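Local coordinates for protein dihydrolipoyl dehydrogenase (Elizabethkingia anophelis NUHP1, PDB 6UZI) that probably oxidises dihydrolipoyl groups carried on protein lysines, passing their electrons through FAD to NAD(+), at residues A[159-163]-A[246-250]; A[167-172]-A[273-277]; A[209-215]-A[239-245]. One frame throughout, in Å; residues are numbered along the deposited sequence.

Contact 1: A[159-163]-A[246-250]. With EDO (1,2-ethanediol), chain I.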
loop_
_atom_site.group_PDB
_atom_site.type_symbol
_atom_site.label_atom_id
_atom_site.label_comp_id
_atom_site.label_asym_id
_atom_site.label_seq_id
_atom_site.Cartn_x
_atom_site.Cartn_y
_atom_site.Cartn_z
ATOM N N LEU A 159 -14.369 31.723 -9.297
ATOM C CA LEU A 159 -14.041 32.879 -10.091
ATOM C C LEU A 159 -15.210 33.850 -10.066
ATOM O O LEU A 159 -16.369 33.428 -10.161
ATOM C CB LEU A 159 -13.751 32.464 -11.537
ATOM C CG LEU A 159 -12.685 31.375 -11.727
ATOM C CD1 LEU A 159 -12.504 31.075 -13.195
ATOM C CD2 LEU A 159 -11.355 31.757 -11.093
ATOM N N PRO A 160 -14.938 35.150 -9.960
ATOM C CA PRO A 160 -16.033 36.115 -9.752
ATOM C C PRO A 160 -17.101 36.098 -10.829
ATOM O O PRO A 160 -18.253 36.433 -10.528
ATOM C CB PRO A 160 -15.300 37.461 -9.696
ATOM C CG PRO A 160 -13.911 37.092 -9.199
ATOM C CD PRO A 160 -13.609 35.773 -9.843
ATOM N N PHE A 161 -16.774 35.719 -12.067
ATOM C CA PHE A 161 -17.749 35.791 -13.151
ATOM C C PHE A 161 -18.601 34.535 -13.267
ATOM O O PHE A 161 -19.469 34.476 -14.150
ATOM C CB PHE A 161 -17.061 36.043 -14.499
ATOM C CG PHE A 161 -16.021 35.019 -14.859
ATOM C CD1 PHE A 161 -16.393 33.810 -15.432
ATOM C CD2 PHE A 161 -14.678 35.261 -14.640
ATOM C CE1 PHE A 161 -15.453 32.864 -15.768
ATOM C CE2 PHE A 161 -13.734 34.323 -14.978
ATOM C CZ PHE A 161 -14.124 33.122 -15.545
ATOM N N ILE A 162 -18.337 33.517 -12.440
ATOM C CA ILE A 162 -19.110 32.279 -12.449
ATOM C C ILE A 162 -20.263 32.396 -11.457
ATOM O O ILE A 162 -20.066 32.770 -10.296
ATOM C CB ILE A 162 -18.225 31.068 -12.122
ATOM C CG1 ILE A 162 -17.127 30.913 -13.171
ATOM C CG2 ILE A 162 -19.066 29.807 -12.063
ATOM C CD1 ILE A 162 -16.206 29.727 -12.938
ATOM N N THR A 163 -21.463 32.049 -11.906
ATOM C CA THR A 163 -22.654 32.034 -11.060
ATOM C C THR A 163 -22.956 30.578 -10.717
ATOM O O THR A 163 -23.527 29.842 -11.525
ATOM C CB THR A 163 -23.844 32.691 -11.760
ATOM O OG1 THR A 163 -23.570 34.077 -12.031
ATOM C CG2 THR A 163 -25.084 32.581 -10.895
ATOM N N VAL A 246 -10.279 31.074 -19.052
ATOM C CA VAL A 246 -11.732 31.119 -19.134
ATOM C C VAL A 246 -12.201 32.538 -18.868
ATOM O O VAL A 246 -11.662 33.235 -17.998
ATOM C CB VAL A 246 -12.371 30.131 -18.142
ATOM C CG1 VAL A 246 -13.884 30.242 -18.177
ATOM C CG2 VAL A 246 -11.937 28.715 -18.438
ATOM N N SER A 247 -13.184 32.988 -19.646
ATOM C CA SER A 247 -13.778 34.293 -19.456
ATOM C C SER A 247 -15.280 34.248 -19.219
ATOM O O SER A 247 -15.868 35.288 -18.890
ATOM C CB SER A 247 -13.493 35.186 -20.672
ATOM O OG SER A 247 -13.996 34.593 -21.863
ATOM N N GLY A 248 -15.916 33.089 -19.347
ATOM C CA GLY A 248 -17.349 33.011 -19.153
ATOM C C GLY A 248 -17.821 31.591 -18.976
ATOM O O GLY A 248 -17.265 30.657 -19.563
ATOM N N VAL A 249 -18.852 31.428 -18.146
ATOM C CA VAL A 249 -19.538 30.156 -17.924
ATOM C C VAL A 249 -21.039 30.433 -17.886
ATOM O O VAL A 249 -21.536 31.003 -16.909
ATOM C CB VAL A 249 -19.094 29.470 -16.629
ATOM C CG1 VAL A 249 -19.925 28.222 -16.402
ATOM C CG2 VAL A 249 -17.597 29.150 -16.658
ATOM N N GLU A 250 -21.756 30.040 -18.942
ATOM C CA GLU A 250 -23.193 30.266 -19.093
ATOM C C GLU A 250 -23.964 28.966 -18.929
ATOM O O GLU A 250 -23.583 27.940 -19.496
ATOM C CB GLU A 250 -23.557 30.796 -20.482
ATOM C CG GLU A 250 -23.006 32.127 -20.921
ATOM C CD GLU A 250 -23.477 32.480 -22.335
ATOM O OE1 GLU A 250 -24.108 31.621 -22.996
ATOM O OE2 GLU A 250 -23.220 33.615 -22.789
HETATM C C1 EDO I . -9.795 32.327 -15.610
HETATM O O1 EDO I . -9.503 33.404 -14.712
HETATM C C2 EDO I . -8.628 31.341 -15.619
HETATM O O2 EDO I . -8.966 30.152 -16.357
HETATM O O HOH W 1 -19.822 33.799 -17.088
#
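Phe161 lays its ring against the backbone of strand 246-250, and this aromatic contact dominates the interface. A first torsion of 57° sets CG between the backbone N and the carbonyl carbon of Phe161, turning the ring from the loop toward the strand. One face receives Leu159 CB, 3.9 Å above the plane of the Phe161 ring, while Ser247 O lies over the opposite face; both are displaced toward the rim. The far end of the ring reaches the backbone of Val246, with Phe161 CZ 3.5 Å from Val246 O.

Apolar branches extend the packing on both sides of the strand's Ser247-Gly248 step. Val246 CG1 meets Phe161 CE1 at 3.9 Å. Beyond it, Ile162 slants across Val249, placing Ile162 CG1 3.9 Å from Val249 CG2.

No direct hydrogen bond joins the two segments; a water bridges them instead. It donates to Phe161 O at 3.0 Å and accepts from Val249 N at 2.8 Å, tying loop to strand beside the ring. Within the loop, a type I turn is closed by the bond from Ile162 N to Leu159 O, which holds Phe161 at its bend. An ethanediol, probably from the crystallisation liquor, accepts from Val246 N through its O2 at 3.1 Å and also touches Leu159 CD1.

The loop, which runs from strand 154-156 to strand 169-170, packs on strand 245-252, an outer strand of the antiparallel sheet it forms with 255-261 and 267-272. Ser247 and Gly248 form a classic beta bulge opposite Thr259 of the middle strand. Val246 and Val249 carry the apolar layer onward, packing on Val258, with Ala260 also touching Val246 and Val256 touching Val249.

Contact 2: A[167-172]-A[273-277]. With FAD (flavin-adenine dinucleotide), chain E.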
loop_
_atom_site.group_PDB
_atom_site.type_symbol
_atom_site.label_atom_id
_atom_site.label_comp_id
_atom_site.label_asym_id
_atom_site.label_seq_id
_atom_site.Cartn_x
_atom_site.Cartn_y
_atom_site.Cartn_z
ATOM N N GLU A 167 -26.698 23.179 -9.193
ATOM C CA GLU A 167 -27.370 22.216 -10.056
ATOM C C GLU A 167 -26.424 21.745 -11.148
ATOM O O GLU A 167 -25.971 20.594 -11.135
ATOM C CB GLU A 167 -28.630 22.814 -10.673
ATOM C CG GLU A 167 -29.874 22.592 -9.847
ATOM C CD GLU A 167 -30.983 23.562 -10.194
ATOM O OE1 GLU A 167 -31.869 23.765 -9.341
ATOM O OE2 GLU A 167 -30.966 24.123 -11.312
ATOM N N ARG A 168 -26.096 22.632 -12.084
ATOM C CA ARG A 168 -25.187 22.290 -13.167
ATOM C C ARG A 168 -23.891 23.085 -13.152
ATOM O O ARG A 168 -22.886 22.599 -13.683
ATOM C CB ARG A 168 -25.886 22.485 -14.519
ATOM C CG ARG A 168 -27.215 21.746 -14.609
ATOM C CD ARG A 168 -27.764 21.682 -16.024
ATOM N NE ARG A 168 -27.682 20.318 -16.538
ATOM C CZ ARG A 168 -28.668 19.429 -16.479
ATOM N NH1 ARG A 168 -28.482 18.207 -16.967
ATOM N NH2 ARG A 168 -29.839 19.759 -15.945
ATOM N N VAL A 169 -23.875 24.272 -12.549
ATOM C CA VAL A 169 -22.641 25.019 -12.335
ATOM C C VAL A 169 -22.290 24.912 -10.856
ATOM O O VAL A 169 -22.790 25.681 -10.027
ATOM C CB VAL A 169 -22.783 26.478 -12.794
ATOM C CG1 VAL A 169 -21.508 27.247 -12.508
ATOM C CG2 VAL A 169 -23.085 26.515 -14.282
ATOM N N ILE A 170 -21.434 23.945 -10.520
ATOM C CA ILE A 170 -21.328 23.424 -9.168
ATOM C C ILE A 170 -19.876 23.422 -8.707
ATOM O O ILE A 170 -18.941 23.578 -9.495
ATOM C CB ILE A 170 -21.896 21.998 -9.066
ATOM C CG1 ILE A 170 -21.131 21.076 -10.017
ATOM C CG2 ILE A 170 -23.365 21.992 -9.405
ATOM C CD1 ILE A 170 -21.632 19.661 -10.017
ATOM N N THR A 171 -19.707 23.226 -7.397
ATOM C CA THR A 171 -18.428 22.967 -6.752
ATOM C C THR A 171 -18.364 21.494 -6.358
ATOM O O THR A 171 -19.297 20.719 -6.594
ATOM C CB THR A 171 -18.236 23.857 -5.518
ATOM O OG1 THR A 171 -19.163 23.468 -4.501
ATOM C CG2 THR A 171 -18.472 25.305 -5.850
ATOM N N SER A 172 -17.262 21.117 -5.708
ATOM C CA SER A 172 -17.104 19.728 -5.283
ATOM C C SER A 172 -18.234 19.286 -4.366
ATOM O O SER A 172 -18.611 18.109 -4.374
ATOM C CB SER A 172 -15.759 19.531 -4.584
ATOM O OG SER A 172 -15.656 20.328 -3.414
ATOM N N ASP A 273 -23.080 19.244 -20.000
ATOM C CA ASP A 273 -24.296 19.295 -19.206
ATOM C C ASP A 273 -24.017 19.481 -17.717
ATOM O O ASP A 273 -24.966 19.662 -16.943
ATOM C CB ASP A 273 -25.136 18.035 -19.441
ATOM C CG ASP A 273 -24.396 16.769 -19.087
ATOM O OD1 ASP A 273 -25.062 15.769 -18.743
ATOM O OD2 ASP A 273 -23.148 16.780 -19.145
ATOM N N TYR A 274 -22.749 19.419 -17.302
ATOM C CA TYR A 274 -22.348 19.716 -15.933
ATOM C C TYR A 274 -20.983 20.387 -15.952
ATOM O O TYR A 274 -20.099 19.981 -16.711
ATOM C CB TYR A 274 -22.288 18.452 -15.064
ATOM C CG TYR A 274 -23.637 17.943 -14.654
ATOM C CD1 TYR A 274 -24.281 18.453 -13.532
ATOM C CD2 TYR A 274 -24.281 16.966 -15.395
ATOM C CE1 TYR A 274 -25.542 17.997 -13.154
ATOM C CE2 TYR A 274 -25.538 16.504 -15.025
ATOM C CZ TYR A 274 -26.162 17.024 -13.906
ATOM O OH TYR A 274 -27.407 16.569 -13.541
ATOM N N CYS A 275 -20.810 21.403 -15.109
ATOM C CA CYS A 275 -19.540 22.116 -14.994
ATOM C C CYS A 275 -19.119 22.209 -13.534
ATOM O O CYS A 275 -19.833 22.795 -12.712
ATOM C CB CYS A 275 -19.628 23.511 -15.606
ATOM S SG CYS A 275 -18.081 24.407 -15.384
ATOM N N LEU A 276 -17.948 21.652 -13.223
ATOM C CA LEU A 276 -17.376 21.638 -11.878
ATOM C C LEU A 276 -16.219 22.629 -11.803
ATOM O O LEU A 276 -15.257 22.532 -12.575
ATOM C CB LEU A 276 -16.912 20.228 -11.508
ATOM C CG LEU A 276 -15.950 20.006 -10.336
ATOM C CD1 LEU A 276 -16.559 20.385 -9.000
ATOM C CD2 LEU A 276 -15.516 18.546 -10.326
ATOM N N VAL A 277 -16.305 23.561 -10.863
ATOM C CA VAL A 277 -15.294 24.595 -10.658
ATOM C C VAL A 277 -14.349 24.153 -9.540
ATOM O O VAL A 277 -14.734 24.090 -8.367
ATOM C CB VAL A 277 -15.942 25.943 -10.331
ATOM C CG1 VAL A 277 -14.880 27.008 -10.212
ATOM C CG2 VAL A 277 -16.975 26.290 -11.381
HETATM P PA FAD E . -11.891 22.206 7.868
HETATM O O1A FAD E . -11.910 20.746 7.609
HETATM O O2A FAD E . -11.911 22.944 6.525
HETATM O O5B FAD E . -13.240 22.607 8.620
HETATM C C5B FAD E . -13.141 23.535 9.713
HETATM C C4B FAD E . -14.488 23.608 10.383
HETATM O O4B FAD E . -14.643 24.883 11.029
HETATM C C3B FAD E . -15.711 23.437 9.467
HETATM O O3B FAD E . -16.409 22.259 9.848
HETATM C C2B FAD E . -16.570 24.684 9.749
HETATM O O2B FAD E . -17.961 24.384 9.810
HETATM C C1B FAD E . -16.022 25.155 11.093
HETATM N N9A FAD E . -16.171 26.578 11.355
HETATM C C8A FAD E . -15.717 27.614 10.579
HETATM N N7A FAD E . -15.937 28.800 11.087
HETATM C C5A FAD E . -16.588 28.531 12.286
HETATM C C6A FAD E . -17.087 29.364 13.301
HETATM N N6A FAD E . -16.969 30.695 13.298
HETATM N N1A FAD E . -17.694 28.774 14.355
HETATM C C2A FAD E . -17.784 27.440 14.380
HETATM N N3A FAD E . -17.343 26.551 13.485
HETATM C C4A FAD E . -16.746 27.164 12.453
HETATM N N1 FAD E . -7.086 16.754 2.060
HETATM C C2 FAD E . -6.284 15.669 2.186
HETATM O O2 FAD E . -5.329 15.668 2.961
HETATM N N3 FAD E . -6.545 14.530 1.444
HETATM C C4 FAD E . -7.585 14.366 0.548
HETATM O O4 FAD E . -7.731 13.302 -0.051
HETATM C C4X FAD E . -8.434 15.519 0.424
HETATM N N5 FAD E . -9.461 15.446 -0.373
HETATM C C5X FAD E . -10.306 16.544 -0.438
HETATM C C6 FAD E . -11.443 16.462 -1.240
HETATM C C7 FAD E . -12.359 17.506 -1.293
HETATM C C7M FAD E . -13.585 17.371 -2.157
HETATM C C8 FAD E . -12.134 18.666 -0.528
HETATM C C8M FAD E . -13.138 19.790 -0.511
HETATM C C9 FAD E . -10.989 18.759 0.256
HETATM C C9A FAD E . -10.078 17.710 0.312
HETATM N N10 FAD E . -8.944 17.753 1.144
HETATM C C10 FAD E . -8.107 16.673 1.225
HETATM C "C1'" FAD E . -8.660 18.937 1.962
HETATM C "C2'" FAD E . -9.121 18.768 3.404
HETATM O "O2'" FAD E . -10.548 18.773 3.487
HETATM C "C3'" FAD E . -8.531 19.849 4.309
HETATM O "O3'" FAD E . -7.152 20.023 4.014
HETATM C "C4'" FAD E . -8.691 19.527 5.795
HETATM O "O4'" FAD E . -10.069 19.243 6.042
HETATM C "C5'" FAD E . -8.185 20.627 6.703
HETATM O "O5'" FAD E . -9.245 20.857 7.648
HETATM P P FAD E . -9.166 21.879 8.914
HETATM O O1P FAD E . -9.199 21.236 10.252
HETATM O O2P FAD E . -8.053 22.901 8.808
HETATM O O3P FAD E . -10.544 22.635 8.616
HETATM O O HOH W 2 -14.891 22.482 -6.363
#
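Arg168 reaches along the end of strand 274-277, its NE donating to Asp273 O at 2.8 Å. The arginine chain is bent at chi3 (110°), which brings this N-H toward the carbonyl; the bond lies in the carbonyl plane and close to the guanidinium plane. The same group stands obliquely over one face of Tyr274, planes 31° apart, with Arg168 CZ 4.8 Å from the Tyr274 centroid in an off-centre cation-pi contact. Glu167 O approaches the ring edge, 3.3 Å from Tyr274 CE1, and Tyr274 OH is hydrogen-bonded to Glu180.

Backbone bonds from Cys275 N to Arg168 O, Ile170 N to Cys275 O and Val277 N to Ile170 O join strand 274-277 to 169-170, the edge of a Rossmann-type parallel sheet whose strands 184-188 and 207-211 lead into the predicted NAD(+) site. Ile170 CG1 sits between its backbone N and carbonyl carbon (chi1 59°), 3.5 Å from Cys275 O. Leu276 CD1 lies 3.4 Å from Ser172 N. Thr171 N-caps helix 172-175, its OG1 weakly hydrogen-bonded to Thr173 N and also bonded to Glu174. Ser172 OG lies 3.8 Å from FAD C7M.

Asp273 spends its carboxylate on the amides of Lys183 and His184. A carbonyl and a ring face anchor Arg168, while Asp273 OD1, 4.6 Å from Arg168 NH1, and weak, long ion pairs to Glu180 and Asp254 probably add longer-range attraction.

Contact 3: A[209-215]-A[239-245]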
loop_
_atom_site.group_PDB
_atom_site.type_symbol
_atom_site.label_atom_id
_atom_site.label_comp_id
_atom_site.label_asym_id
_atom_site.label_seq_id
_atom_site.Cartn_x
_atom_site.Cartn_y
_atom_site.Cartn_z
ATOM N N THR A 209 -13.675 16.901 -19.704
ATOM C CA THR A 209 -12.698 17.834 -20.249
ATOM C C THR A 209 -12.263 18.778 -19.137
ATOM O O THR A 209 -13.103 19.401 -18.479
ATOM C CB THR A 209 -13.274 18.622 -21.429
ATOM O OG1 THR A 209 -13.845 17.716 -22.382
ATOM C CG2 THR A 209 -12.183 19.431 -22.107
ATOM N N VAL A 210 -10.960 18.849 -18.900
ATOM C CA VAL A 210 -10.391 19.741 -17.898
ATOM C C VAL A 210 -9.909 20.986 -18.632
ATOM O O VAL A 210 -9.029 20.905 -19.499
ATOM C CB VAL A 210 -9.243 19.057 -17.130
ATOM C CG1 VAL A 210 -8.508 20.048 -16.235
ATOM C CG2 VAL A 210 -9.761 17.880 -16.316
ATOM N N VAL A 211 -10.481 22.138 -18.297
ATOM C CA VAL A 211 -10.104 23.409 -18.903
ATOM C C VAL A 211 -9.425 24.237 -17.832
ATOM O O VAL A 211 -10.044 24.605 -16.829
ATOM C CB VAL A 211 -11.308 24.138 -19.513
ATOM C CG1 VAL A 211 -10.842 25.388 -20.241
ATOM C CG2 VAL A 211 -12.010 23.216 -20.491
ATOM N N GLU A 212 -8.163 24.555 -18.068
ATOM C CA GLU A 212 -7.294 25.070 -17.028
ATOM C C GLU A 212 -6.361 26.133 -17.582
ATOM O O GLU A 212 -5.901 26.038 -18.725
ATOM C CB GLU A 212 -6.519 23.894 -16.425
ATOM C CG GLU A 212 -5.367 24.197 -15.533
ATOM C CD GLU A 212 -4.833 22.913 -14.947
ATOM O OE1 GLU A 212 -5.356 21.848 -15.350
ATOM O OE2 GLU A 212 -3.921 22.959 -14.088
ATOM N N TYR A 213 -6.121 27.166 -16.775
ATOM C CA TYR A 213 -5.185 28.213 -17.151
ATOM C C TYR A 213 -3.736 27.766 -16.999
ATOM O O TYR A 213 -2.852 28.319 -17.663
ATOM C CB TYR A 213 -5.402 29.471 -16.319
ATOM C CG TYR A 213 -4.526 30.606 -16.792
ATOM C CD1 TYR A 213 -3.519 31.134 -15.991
ATOM C CD2 TYR A 213 -4.701 31.139 -18.075
ATOM C CE1 TYR A 213 -2.714 32.182 -16.458
ATOM C CE2 TYR A 213 -3.915 32.177 -18.545
ATOM C CZ TYR A 213 -2.923 32.697 -17.737
ATOM O OH TYR A 213 -2.147 33.729 -18.218
ATOM N N LEU A 214 -3.474 26.781 -16.140
ATOM C CA LEU A 214 -2.109 26.391 -15.840
ATOM C C LEU A 214 -1.524 25.580 -16.993
ATOM O O LEU A 214 -2.250 24.979 -17.789
ATOM C CB LEU A 214 -2.096 25.572 -14.551
ATOM C CG LEU A 214 -2.867 26.264 -13.411
ATOM C CD1 LEU A 214 -2.863 25.442 -12.120
ATOM C CD2 LEU A 214 -2.424 27.698 -13.171
ATOM N N ASP A 215 -0.186 25.549 -17.065
ATOM C CA ASP A 215 0.485 24.935 -18.208
ATOM C C ASP A 215 0.724 23.446 -18.046
ATOM O O ASP A 215 1.167 22.801 -19.000
ATOM C CB ASP A 215 1.827 25.620 -18.466
ATOM C CG ASP A 215 1.680 27.099 -18.734
ATOM O OD1 ASP A 215 0.716 27.479 -19.435
ATOM O OD2 ASP A 215 2.520 27.877 -18.232
ATOM N N LYS A 239 -9.822 14.487 -21.260
ATOM C CA LYS A 239 -9.304 15.476 -22.190
ATOM C C LYS A 239 -8.802 16.690 -21.416
ATOM O O LYS A 239 -9.342 17.033 -20.361
ATOM C CB LYS A 239 -10.383 15.899 -23.199
ATOM C CG LYS A 239 -10.897 14.775 -24.104
ATOM C CD LYS A 239 -10.013 14.596 -25.329
ATOM C CE LYS A 239 -10.395 13.355 -26.135
ATOM N NZ LYS A 239 -9.887 12.078 -25.530
ATOM N N PHE A 240 -7.743 17.317 -21.928
ATOM C CA PHE A 240 -7.113 18.445 -21.250
ATOM C C PHE A 240 -6.942 19.609 -22.212
ATOM O O PHE A 240 -6.333 19.459 -23.277
ATOM C CB PHE A 240 -5.757 18.048 -20.672
ATOM C CG PHE A 240 -5.853 17.099 -19.523
ATOM C CD1 PHE A 240 -5.830 15.731 -19.734
ATOM C CD2 PHE A 240 -5.979 17.571 -18.229
ATOM C CE1 PHE A 240 -5.927 14.851 -18.671
ATOM C CE2 PHE A 240 -6.074 16.701 -17.172
ATOM C CZ PHE A 240 -6.049 15.334 -17.398
ATOM N N MET A 241 -7.436 20.775 -21.802
ATOM C CA MET A 241 -7.274 22.044 -22.508
ATOM C C MET A 241 -6.483 22.956 -21.573
ATOM O O MET A 241 -7.059 23.705 -20.784
ATOM C CB MET A 241 -8.611 22.628 -22.879
ATOM C CG MET A 241 -9.250 21.963 -24.085
ATOM S SD MET A 241 -10.842 22.700 -24.484
ATOM C CE MET A 241 -11.623 21.366 -25.387
ATOM N N LEU A 242 -5.161 22.864 -21.636
ATOM C CA LEU A 242 -4.297 23.604 -20.730
ATOM C C LEU A 242 -3.977 24.990 -21.286
ATOM O O LEU A 242 -4.244 25.296 -22.449
ATOM C CB LEU A 242 -3.005 22.819 -20.478
ATOM C CG LEU A 242 -3.139 21.384 -19.955
ATOM C CD1 LEU A 242 -1.784 20.783 -19.610
ATOM C CD2 LEU A 242 -4.075 21.324 -18.762
ATOM N N SER A 243 -3.404 25.834 -20.420
ATOM C CA SER A 243 -2.991 27.202 -20.766
ATOM C C SER A 243 -4.126 27.985 -21.419
ATOM O O SER A 243 -3.935 28.697 -22.410
ATOM C CB SER A 243 -1.759 27.188 -21.674
ATOM O OG SER A 243 -0.676 26.487 -21.086
ATOM N N THR A 244 -5.318 27.872 -20.843
ATOM C CA THR A 244 -6.532 28.409 -21.444
ATOM C C THR A 244 -7.246 29.260 -20.405
ATOM O O THR A 244 -7.608 28.762 -19.335
ATOM C CB THR A 244 -7.432 27.273 -21.945
ATOM O OG1 THR A 244 -6.689 26.455 -22.853
ATOM C CG2 THR A 244 -8.631 27.819 -22.674
ATOM N N ALA A 245 -7.454 30.534 -20.719
ATOM C CA ALA A 245 -8.001 31.497 -19.769
ATOM C C ALA A 245 -9.502 31.614 -19.994
ATOM O O ALA A 245 -9.944 32.174 -20.999
ATOM C CB ALA A 245 -7.316 32.853 -19.921
#
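Val210 and Phe240 lie side by side, pointing the same way from two paired parallel strands. Val210 N donates to Lys239 O, Met241 N to Val210 O at 2.8 Å, and Glu212 N to Met241 O. The strand axes diverge by only 17°. Past the strand ends the pairing becomes a set of loop bonds: Glu212 O accepts from Thr244 N at 2.9 Å, and Leu214 O accepts from Ser243 N.

Side-chain polar contacts gather at this loop end. Thr244 OG1 turns back onto Leu242 O at 2.7 Å, bracing the bend. Asp215 OD1 and Ser243 OG are modelled improbably close, so the details of that bond are doubtful.

Apolar packing occupies both faces. Val210 CB meets Phe240 CD2 at 3.8 Å. On the other face Met241 extends alongside Val211, and its terminal CE reaches Thr209 CG2 at 3.8 Å. In the loop beyond the strands, Tyr213 CD2 touches Ala245 CB at 3.6 Å. Glu212, extended with CG anti to N (168°), runs beside Leu242 in van der Waals contact, Glu212 OE1 lying 3.7 Å from Leu242 CD2.

An acidic residue just after the second strand of the fold, here Glu212 after strand 207-211, is characteristic of NAD-binding Rossmann folds, where it commonly holds the adenosine ribose; Glu212 is predicted to bind NAD(+). Strands 207-211 and 239-241 belong to the beta-alpha-beta unit made with helix 223-236. That helix covers the Phe240 face through Leu233 and Gln230, strand 267-272 packs on Val211 and Met241, and strand 184-188 pairs with the other side of strand 207-211.

Contacts 2 and 3 mark opposite edges of one parallel sheet, ordered 169-170, 274-277, 184-188, 207-211, 239-241; their centres are 16 Å apart and they do not touch. Contact 1 touches both. Ile162 CD1 packs on Val277 CG2 at 3.9 Å and Val246 CG2 on Val211 CG1 at 3.9 Å, so strand 245-252 and the loop 159-163 pack against the same sheet at two places. Contact 2 reaches the flavin through Ser172, whereas contact 3 carries Glu212 of the predicted NAD(+) site. Contact 1 lies near the latter, with the side chain of Val246 about 8 Å from that of Glu212.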